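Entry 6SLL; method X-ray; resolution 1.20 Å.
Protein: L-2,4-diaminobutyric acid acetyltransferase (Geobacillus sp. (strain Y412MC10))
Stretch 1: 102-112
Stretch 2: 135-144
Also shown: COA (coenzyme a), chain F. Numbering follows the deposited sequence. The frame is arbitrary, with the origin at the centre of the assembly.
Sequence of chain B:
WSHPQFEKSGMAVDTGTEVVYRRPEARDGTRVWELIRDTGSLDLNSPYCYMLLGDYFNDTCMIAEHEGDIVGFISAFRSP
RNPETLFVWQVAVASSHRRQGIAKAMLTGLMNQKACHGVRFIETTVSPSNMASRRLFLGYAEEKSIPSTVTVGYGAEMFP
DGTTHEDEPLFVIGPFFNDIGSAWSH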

ATOM      1  N   ILE B 102       6.175  22.357   7.591  1.00 10.76           N
ATOM      2  CA  ILE B 102       6.611  20.956   7.751  1.00 10.64           C
ATOM      3  C   ILE B 102       6.249  20.157   6.518  1.00 10.00           C
ATOM      4  O   ILE B 102       7.056  19.372   6.051  1.00  9.80           O
ATOM      5  CB  ILE B 102       6.031  20.384   9.061  1.00 10.39           C
ATOM      6  CG1 ILE B 102       6.614  21.130  10.275  1.00 11.87           C
ATOM      7  CG2 ILE B 102       6.312  18.891   9.133  1.00 11.36           C
ATOM      8  CD1 ILE B 102       5.961  20.730  11.585  1.00 13.06           C
ATOM      9  N   ALA B 103       5.027  20.311   5.988  1.00 10.22           N
ATOM     10  CA  ALA B 103       4.712  19.519   4.811  1.00 10.00           C
ATOM     11  C   ALA B 103       5.610  19.897   3.622  1.00 10.16           C
ATOM     12  O   ALA B 103       6.078  18.987   2.903  1.00 10.09           O
ATOM     13  CB  ALA B 103       3.241  19.673   4.404  1.00 10.11           C
ATOM     14  N   LYS B 104       5.876  21.185   3.421  1.00 10.51           N
ATOM     15  CA  LYS B 104       6.739  21.583   2.333  1.00 11.51           C
ATOM     16  C   LYS B 104       8.133  20.990   2.540  1.00 10.12           C
ATOM     17  O   LYS B 104       8.750  20.532   1.583  1.00 11.41           O
ATOM     18  CB  LYS B 104       6.809  23.070   2.275  1.00 13.62           C
ATOM     19  CG  LYS B 104       7.609  23.666   1.169  1.00 17.78           C
ATOM     20  CD  LYS B 104       7.644  25.207   1.228  1.00 23.95           C
ATOM     21  CE  LYS B 104       6.308  25.843   0.998  1.00 25.87           C
ATOM     22  NZ  LYS B 104       6.485  27.311   0.590  1.00 34.85           N
ATOM     23  N   ALA B 105       8.621  20.984   3.746  1.00 10.81           N
ATOM     24  CA  ALA B 105       9.956  20.433   4.047  1.00 10.28           C
ATOM     25  C   ALA B 105       9.933  18.923   3.850  1.00  9.94           C
ATOM     26  O   ALA B 105      10.952  18.372   3.351  1.00 10.84           O
ATOM     27  CB  ALA B 105      10.413  20.779   5.457  1.00 11.30           C
ATOM     28  N   MET B 106       8.871  18.232   4.213  1.00  9.89           N
ATOM     29  CA  MET B 106       8.850  16.809   3.997  1.00 10.29           C
ATOM     30  C   MET B 106       8.848  16.477   2.503  1.00  9.99           C
ATOM     31  O   MET B 106       9.502  15.538   2.068  1.00 10.68           O
ATOM     32  CB  MET B 106       7.573  16.158   4.593  1.00  9.79           C
ATOM     33  CG  MET B 106       7.578  16.051   6.106  1.00  9.39           C
ATOM     34  SD  MET B 106       6.289  14.997   6.777  1.00  9.98           S
ATOM     35  CE  MET B 106       4.814  15.898   6.291  1.00  9.76           C
ATOM     36  N   LEU B 107       8.073  17.249   1.702  1.00 10.21           N
ATOM     37  CA  LEU B 107       7.959  16.949   0.284  1.00  9.95           C
ATOM     38  C   LEU B 107       9.268  17.253  -0.395  1.00 10.50           C
ATOM     39  O   LEU B 107       9.801  16.444  -1.201  1.00 10.59           O
ATOM     40  CB  LEU B 107       6.814  17.777  -0.329  1.00 10.80           C
ATOM     41  CG  LEU B 107       6.590  17.652  -1.824  1.00 12.21           C
ATOM     42  CD1 LEU B 107       6.393  16.181  -2.254  1.00 13.89           C
ATOM     43  CD2 LEU B 107       5.419  18.482  -2.289  1.00 13.66           C
ATOM     44  N   THR B 108       9.895  18.393  -0.115  1.00 10.59           N
ATOM     45  CA  THR B 108      11.181  18.758  -0.713  1.00 11.36           C
ATOM     46  C   THR B 108      12.187  17.695  -0.258  1.00 11.15           C
ATOM     47  O   THR B 108      13.015  17.174  -1.079  1.00 12.09           O
ATOM     48  CB  THR B 108      11.613  20.147  -0.205  1.00 13.37           C
ATOM     49  OG1 THR B 108      10.687  21.082  -0.740  1.00 18.01           O
ATOM     50  CG2 THR B 108      13.041  20.497  -0.592  1.00 15.99           C
ATOM     51  N   GLY B 109      12.203  17.332   1.001  1.00 10.97           N
ATOM     52  CA  GLY B 109      13.154  16.336   1.468  1.00 12.42           C
ATOM     53  C   GLY B 109      12.938  14.992   0.872  1.00 11.62           C
ATOM     54  O   GLY B 109      13.917  14.293   0.499  1.00 12.33           O
ATOM     55  N   LEU B 110      11.707  14.557   0.654  1.00 11.15           N
ATOM     56  CA  LEU B 110      11.441  13.311  -0.004  1.00 11.67           C
ATOM     57  C   LEU B 110      12.059  13.273  -1.380  1.00 11.19           C
ATOM     58  O   LEU B 110      12.672  12.265  -1.797  1.00 11.35           O
ATOM     59  CB  LEU B 110       9.929  13.099  -0.107  1.00 12.11           C
ATOM     60  CG  LEU B 110       9.436  11.881  -0.875  1.00 14.00           C
ATOM     61  CD1 LEU B 110      10.035  10.573  -0.286  1.00 17.27           C
ATOM     62  CD2 LEU B 110       7.937  11.866  -0.907  1.00 17.63           C
ATOM     63  N   MET B 111      11.987  14.331  -2.102  1.00 10.53           N
ATOM     64  CA  MET B 111      12.466  14.354  -3.463  1.00 11.13           C
ATOM     65  C   MET B 111      13.992  14.373  -3.550  1.00 11.47           C
ATOM     66  O   MET B 111      14.531  14.126  -4.616  1.00 13.70           O
ATOM     67  CB  MET B 111      11.859  15.499  -4.264  1.00 11.69           C
ATOM     68  CG  MET B 111      10.346  15.340  -4.418  1.00 13.37           C
ATOM     69  SD  MET B 111       9.629  13.831  -4.743  1.00 18.46           S
ATOM     70  CE  MET B 111      10.389  13.818  -6.085  1.00 11.19           C
ATOM     71  N   ASN B 112      14.706  14.568  -2.442  1.00 11.12           N
ATOM     72  CA  ASN B 112      16.167  14.421  -2.409  1.00 11.87           C
ATOM     73  C   ASN B 112      16.597  13.003  -2.115  1.00 11.74           C
ATOM     74  O   ASN B 112      17.801  12.715  -2.182  1.00 13.32           O
ATOM     75  CB  ASN B 112      16.762  15.328  -1.309  1.00 11.99           C
ATOM     76  CG  ASN B 112      16.577  16.799  -1.559  1.00 11.83           C
ATOM     77  OD1 ASN B 112      16.626  17.225  -2.708  1.00 13.54           O
ATOM     78  ND2 ASN B 112      16.410  17.553  -0.489  1.00 13.23           N
ATOM     79  N   ARG B 135      -2.640  23.631  -2.155  1.00 16.97           N
ATOM     80  CA  ARG B 135      -1.561  24.668  -2.154  1.00 17.97           C
ATOM     81  C   ARG B 135      -0.194  24.062  -1.999  1.00 16.48           C
ATOM     82  O   ARG B 135       0.807  24.538  -2.634  1.00 17.67           O
ATOM     83  CB  ARG B 135      -1.768  25.664  -1.103  1.00 20.17           C
ATOM     84  CG  ARG B 135      -2.846  26.559  -1.444  1.00 26.09           C
ATOM     85  CD  ARG B 135      -2.555  27.311  -2.779  1.00 31.27           C
ATOM     86  NE  ARG B 135      -1.125  27.782  -2.987  1.00 31.20           N
ATOM     87  CZ  ARG B 135      -0.449  27.899  -4.217  1.00 36.27           C
ATOM     88  NH1 ARG B 135      -1.037  27.539  -5.399  1.00 35.30           N
ATOM     89  NH2 ARG B 135       0.833  28.374  -4.210  1.00 36.15           N
ATOM     90  N   LEU B 136      -0.056  22.977  -1.192  1.00 13.98           N
ATOM     91  CA  LEU B 136       1.238  22.312  -1.034  1.00 13.74           C
ATOM     92  C   LEU B 136       1.762  21.902  -2.388  1.00 14.51           C
ATOM     93  O   LEU B 136       2.914  22.166  -2.784  1.00 16.08           O
ATOM     94  CB  LEU B 136       1.071  21.126  -0.139  1.00 14.19           C
ATOM     95  CG  LEU B 136       2.297  20.237  -0.031  1.00 14.07           C
ATOM     96  CD1 LEU B 136       3.452  20.945   0.640  1.00 15.84           C
ATOM     97  CD2 LEU B 136       1.885  18.999   0.739  1.00 15.11           C
ATOM     98  N   PHE B 137       0.920  21.140  -3.159  1.00 13.96           N
ATOM     99  CA  PHE B 137       1.422  20.524  -4.370  1.00 13.81           C
ATOM    100  C   PHE B 137       1.529  21.575  -5.504  1.00 16.02           C
ATOM    101  O   PHE B 137       2.516  21.544  -6.260  1.00 15.96           O
ATOM    102  CB  PHE B 137       0.552  19.369  -4.809  1.00 13.84           C
ATOM    103  CG  PHE B 137       0.797  18.174  -3.944  1.00 12.82           C
ATOM    104  CD1 PHE B 137       1.935  17.386  -4.137  1.00 13.60           C
ATOM    105  CD2 PHE B 137      -0.092  17.803  -2.998  1.00 13.64           C
ATOM    106  CE1 PHE B 137       2.198  16.324  -3.385  1.00 14.40           C
ATOM    107  CE2 PHE B 137       0.158  16.669  -2.200  1.00 13.43           C
ATOM    108  CZ  PHE B 137       1.305  15.980  -2.399  1.00 14.68           C
ATOM    109  N   LEU B 138       0.520  22.453  -5.662  1.00 16.54           N
ATOM    110  CA  LEU B 138       0.640  23.417  -6.701  1.00 17.24           C
ATOM    111  C   LEU B 138       1.703  24.451  -6.429  1.00 18.51           C
ATOM    112  O   LEU B 138       2.459  24.839  -7.355  1.00 20.26           O
ATOM    113  CB  LEU B 138      -0.658  24.112  -6.969  1.00 20.99           C
ATOM    114  CG  LEU B 138      -1.806  23.214  -7.448  1.00 22.62           C
ATOM    115  CD1 LEU B 138      -3.085  24.031  -7.589  1.00 28.46           C
ATOM    116  CD2 LEU B 138      -1.444  22.550  -8.801  1.00 26.52           C
ATOM    117  N   GLY B 139       1.925  24.770  -5.179  1.00 17.84           N
ATOM    118  CA  GLY B 139       3.077  25.649  -4.772  1.00 18.55           C
ATOM    119  C   GLY B 139       4.401  25.036  -5.044  1.00 18.32           C
ATOM    120  O   GLY B 139       5.374  25.673  -5.463  1.00 20.20           O
ATOM    121  N   TYR B 140       4.563  23.734  -4.785  1.00 17.79           N
ATOM    122  CA  TYR B 140       5.809  23.026  -5.119  1.00 18.41           C
ATOM    123  C   TYR B 140       6.087  23.121  -6.596  1.00 18.82           C
ATOM    124  O   TYR B 140       7.247  23.452  -7.000  1.00 20.66           O
ATOM    125  CB  TYR B 140       5.664  21.563  -4.644  1.00 17.79           C
ATOM    126  CG  TYR B 140       6.914  20.745  -4.837  1.00 15.83           C
ATOM    127  CD1 TYR B 140       8.007  20.965  -4.069  1.00 19.03           C
ATOM    128  CD2 TYR B 140       6.981  19.781  -5.726  1.00 18.93           C
ATOM    129  CE1 TYR B 140       9.139  20.221  -4.215  1.00 20.39           C
ATOM    130  CE2 TYR B 140       8.128  19.079  -5.957  1.00 21.00           C
ATOM    131  CZ  TYR B 140       9.275  19.291  -5.201  1.00 18.23           C
ATOM    132  OH  TYR B 140      10.386  18.538  -5.444  1.00 23.88           O
ATOM    133  N   ALA B 141       5.125  22.873  -7.429  1.00 18.73           N
ATOM    134  CA  ALA B 141       5.341  22.960  -8.843  1.00 19.96           C
ATOM    135  C   ALA B 141       5.705  24.426  -9.271  1.00 19.92           C
ATOM    136  O   ALA B 141       6.629  24.667 -10.015  1.00 20.84           O
ATOM    137  CB  ALA B 141       4.147  22.467  -9.593  1.00 20.45           C
ATOM    138  N   GLU B 142       5.003  25.384  -8.687  1.00 19.51           N
ATOM    139  CA  GLU B 142       5.318  26.801  -8.966  1.00 23.58           C
ATOM    140  C   GLU B 142       6.731  27.129  -8.650  1.00 22.79           C
ATOM    141  O   GLU B 142       7.450  27.830  -9.443  1.00 26.26           O
ATOM    142  CB  GLU B 142       4.398  27.675  -8.208  1.00 26.33           C
ATOM    143  CG  GLU B 142       2.922  27.574  -8.685  1.00 28.77           C
ATOM    144  CD  GLU B 142       1.932  28.235  -7.738  1.00 40.65           C
ATOM    145  OE1 GLU B 142       0.766  27.881  -7.833  1.00 42.05           O
ATOM    146  OE2 GLU B 142       2.287  29.127  -6.930  1.00 65.57           O
ATOM    147  N   GLU B 143       7.214  26.742  -7.470  1.00 22.84           N
ATOM    148  CA  GLU B 143       8.500  27.176  -7.010  1.00 24.79           C
ATOM    149  C   GLU B 143       9.553  26.522  -7.810  1.00 27.27           C
ATOM    150  O   GLU B 143      10.601  27.134  -7.985  1.00 27.63           O
ATOM    151  CB  GLU B 143       8.710  26.771  -5.559  1.00 29.86           C
ATOM    152  CG  GLU B 143       7.791  27.537  -4.615  1.00 32.60           C
ATOM    153  CD  GLU B 143       8.235  27.397  -3.128  1.00 50.32           C
ATOM    154  OE1 GLU B 143       7.355  27.058  -2.311  1.00 34.46           O
ATOM    155  OE2 GLU B 143       9.496  27.558  -2.913  1.00 68.05           O
ATOM    156  N   LYS B 144       9.319  25.337  -8.397  1.00 22.59           N
ATOM    157  CA  LYS B 144      10.314  24.689  -9.194  1.00 24.82           C
ATOM    158  C   LYS B 144      10.171  25.093 -10.663  1.00 22.04           C
ATOM    159  O   LYS B 144      10.999  24.589 -11.517  1.00 24.45           O
ATOM    160  CB  LYS B 144      10.237  23.201  -9.012  1.00 24.37           C
ATOM    161  CG  LYS B 144      10.765  22.915  -7.598  1.00 28.53           C
ATOM    162  CD  LYS B 144      10.775  21.534  -7.309  1.00 28.77           C
ATOM    163  CE  LYS B 144      11.692  20.601  -8.059  1.00 24.15           C
ATOM    164  NZ  LYS B 144      13.182  20.610  -7.512  1.00 22.04           N
TER
HETATM  165  N1A COA F 201      -4.326  28.346   4.999  1.00 16.50           N
HETATM  166  C2A COA F 201      -3.671  28.880   3.958  1.00 17.35           C
HETATM  167  N3A COA F 201      -2.588  28.407   3.336  1.00 16.74           N
HETATM  168  C4A COA F 201      -2.120  27.261   3.906  1.00 15.18           C
HETATM  169  C5A COA F 201      -2.743  26.613   4.965  1.00 13.04           C
HETATM  170  C6A COA F 201      -3.903  27.168   5.540  1.00 15.02           C
HETATM  171  N6A COA F 201      -4.551  26.680   6.557  1.00 16.39           N
HETATM  172  N7A COA F 201      -1.961  25.520   5.316  1.00 13.74           N
HETATM  173  C8A COA F 201      -0.971  25.473   4.439  1.00 13.31           C
HETATM  174  N9A COA F 201      -1.068  26.497   3.555  1.00 14.71           N
HETATM  175  C1B COA F 201      -0.212  26.731   2.475  1.00 17.17           C
HETATM  176  C2B COA F 201       1.108  27.388   2.899  1.00 16.92           C
HETATM  177  O2B COA F 201       0.987  28.769   2.958  1.00 21.27           O
HETATM  178  C3B COA F 201       2.026  26.781   1.854  1.00 19.78           C
HETATM  179  O3B COA F 201       1.717  27.456   0.562  1.00 26.06           O
HETATM  180  P3B COA F 201       2.702  28.596  -0.043  1.00 29.43           P
HETATM  181  O7A COA F 201       3.883  27.692  -0.458  1.00 42.98           O
HETATM  182  O8A COA F 201       1.849  29.301  -1.109  1.00 34.22           O
HETATM  183  O9A COA F 201       3.490  29.332   1.156  1.00 54.54           O
HETATM  184  C4B COA F 201       1.479  25.390   1.682  1.00 18.66           C
HETATM  185  O4B COA F 201       0.095  25.449   1.929  1.00 17.83           O
HETATM  186  C5B COA F 201       2.303  24.404   2.512  1.00 17.03           C
HETATM  187  O5B COA F 201       2.321  24.825   3.897  1.00 13.40           O
HETATM  188  P1A COA F 201       2.972  23.953   5.057  1.00 12.41           P
HETATM  189  O1A COA F 201       3.084  24.817   6.248  1.00 12.95           O
HETATM  190  O2A COA F 201       4.167  23.226   4.571  1.00 13.35           O
HETATM  191  O3A COA F 201       1.768  22.905   5.282  1.00 11.10           O
HETATM  192  P2A COA F 201       1.460  22.090   6.640  1.00 11.20           P
HETATM  193  O4A COA F 201       2.718  21.610   7.253  1.00 10.51           O
HETATM  194  O5A COA F 201       0.545  22.909   7.493  1.00 12.20           O
HETATM  195  O6A COA F 201       0.717  20.839   6.084  1.00 10.67           O
HETATM  196  CBP COA F 201      -1.181  19.682   5.156  1.00 11.28           C
HETATM  197  CCP COA F 201      -0.277  20.880   5.033  1.00 11.48           C
HETATM  198  CDP COA F 201      -2.069  19.627   3.877  1.00 12.96           C
HETATM  199  CEP COA F 201      -0.363  18.445   5.250  1.00 11.97           C
HETATM  200  CAP COA F 201      -2.034  19.897   6.450  1.00 12.29           C
HETATM  201  OAP COA F 201      -2.902  21.040   6.227  1.00 14.45           O
HETATM  202  C9P COA F 201      -2.871  18.743   6.881  1.00 12.97           C
HETATM  203  O9P COA F 201      -2.419  17.657   7.284  1.00 12.30           O
HETATM  204  N8P COA F 201      -4.204  18.995   6.791  0.70 12.31           N
HETATM  205  C7P COA F 201      -5.256  18.168   7.128  0.70 14.17           C
HETATM  206  C6P COA F 201      -6.528  19.018   7.648  0.70 14.58           C
HETATM  207  C5P COA F 201      -7.329  19.618   6.541  0.70 12.74           C
HETATM  208  O5P COA F 201      -6.714  20.282   5.633  0.70 13.74           O
HETATM  209  N4P COA F 201      -8.539  19.569   6.572  0.70 15.56           N
HETATM  210  C3P COA F 201      -9.434  20.196   5.512  0.70 18.68           C
HETATM  211  C2P COA F 201     -11.030  19.661   5.842  0.70 18.95           C
HETATM  212  S1P COA F 201     -11.577  20.600   7.235  0.60 17.77           S

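The most unusual feature of this contact is a lysine shared between the other helix and a coenzyme. The ammonium of K104 forms a salt bridge with E143, NZ to OE1 at 3.0 Å, and the same NZ donates a hydrogen bond to O7A of the coenzyme A phosphate at 2.8 Å. E143 OE1 and COA O7A, both acidic oxygens, lie 4.0 Å apart, and the positive charge close to both offsets their repulsion. A long, flexible lysine suits the task: its CB points sideways, yet its long chain, t at chi1, chi2 and chi4 but turned at chi3 (m), brings the end nearer.

Both stretches are helical. Their axes approach to 10.3 Å and cross at -54°; the nearest CA atoms, those of K104 and L136, are 6.5 Å apart. The small side chain of A103 points toward the second helix and packs on L136, CB to CD2 at 4.0 Å.

L107 is the apolar centre. Its CD2 lies 4.2 Å from L136 CG, 4.0 Å from F137 CE1 and 3.7 Å from Y140 CG. That methyl sits over one face of the Y140 ring, 4.1 Å from its centroid, a CH-pi contact in which a weakly polarised C-H group meets the pi cloud. Farther along, M111 CG packs 4.2 Å from Y140 CZ, while T108 OG1 lies at the ring edge, 3.9 Å from Y140 CE1. Tyrosine thus offers a broad apolar surface, and its OH lies 3.4 Å from M111 CG.

The coenzyme also engages the first helix through its backbone: A103 N donates to COA O4A and K104 N to COA O2A, each at 2.9 Å. These amides donate to pyrophosphate oxygens of the coenzyme. On the second helix, R135 pairs with E142, NH1 to OE1 at 3.0 Å.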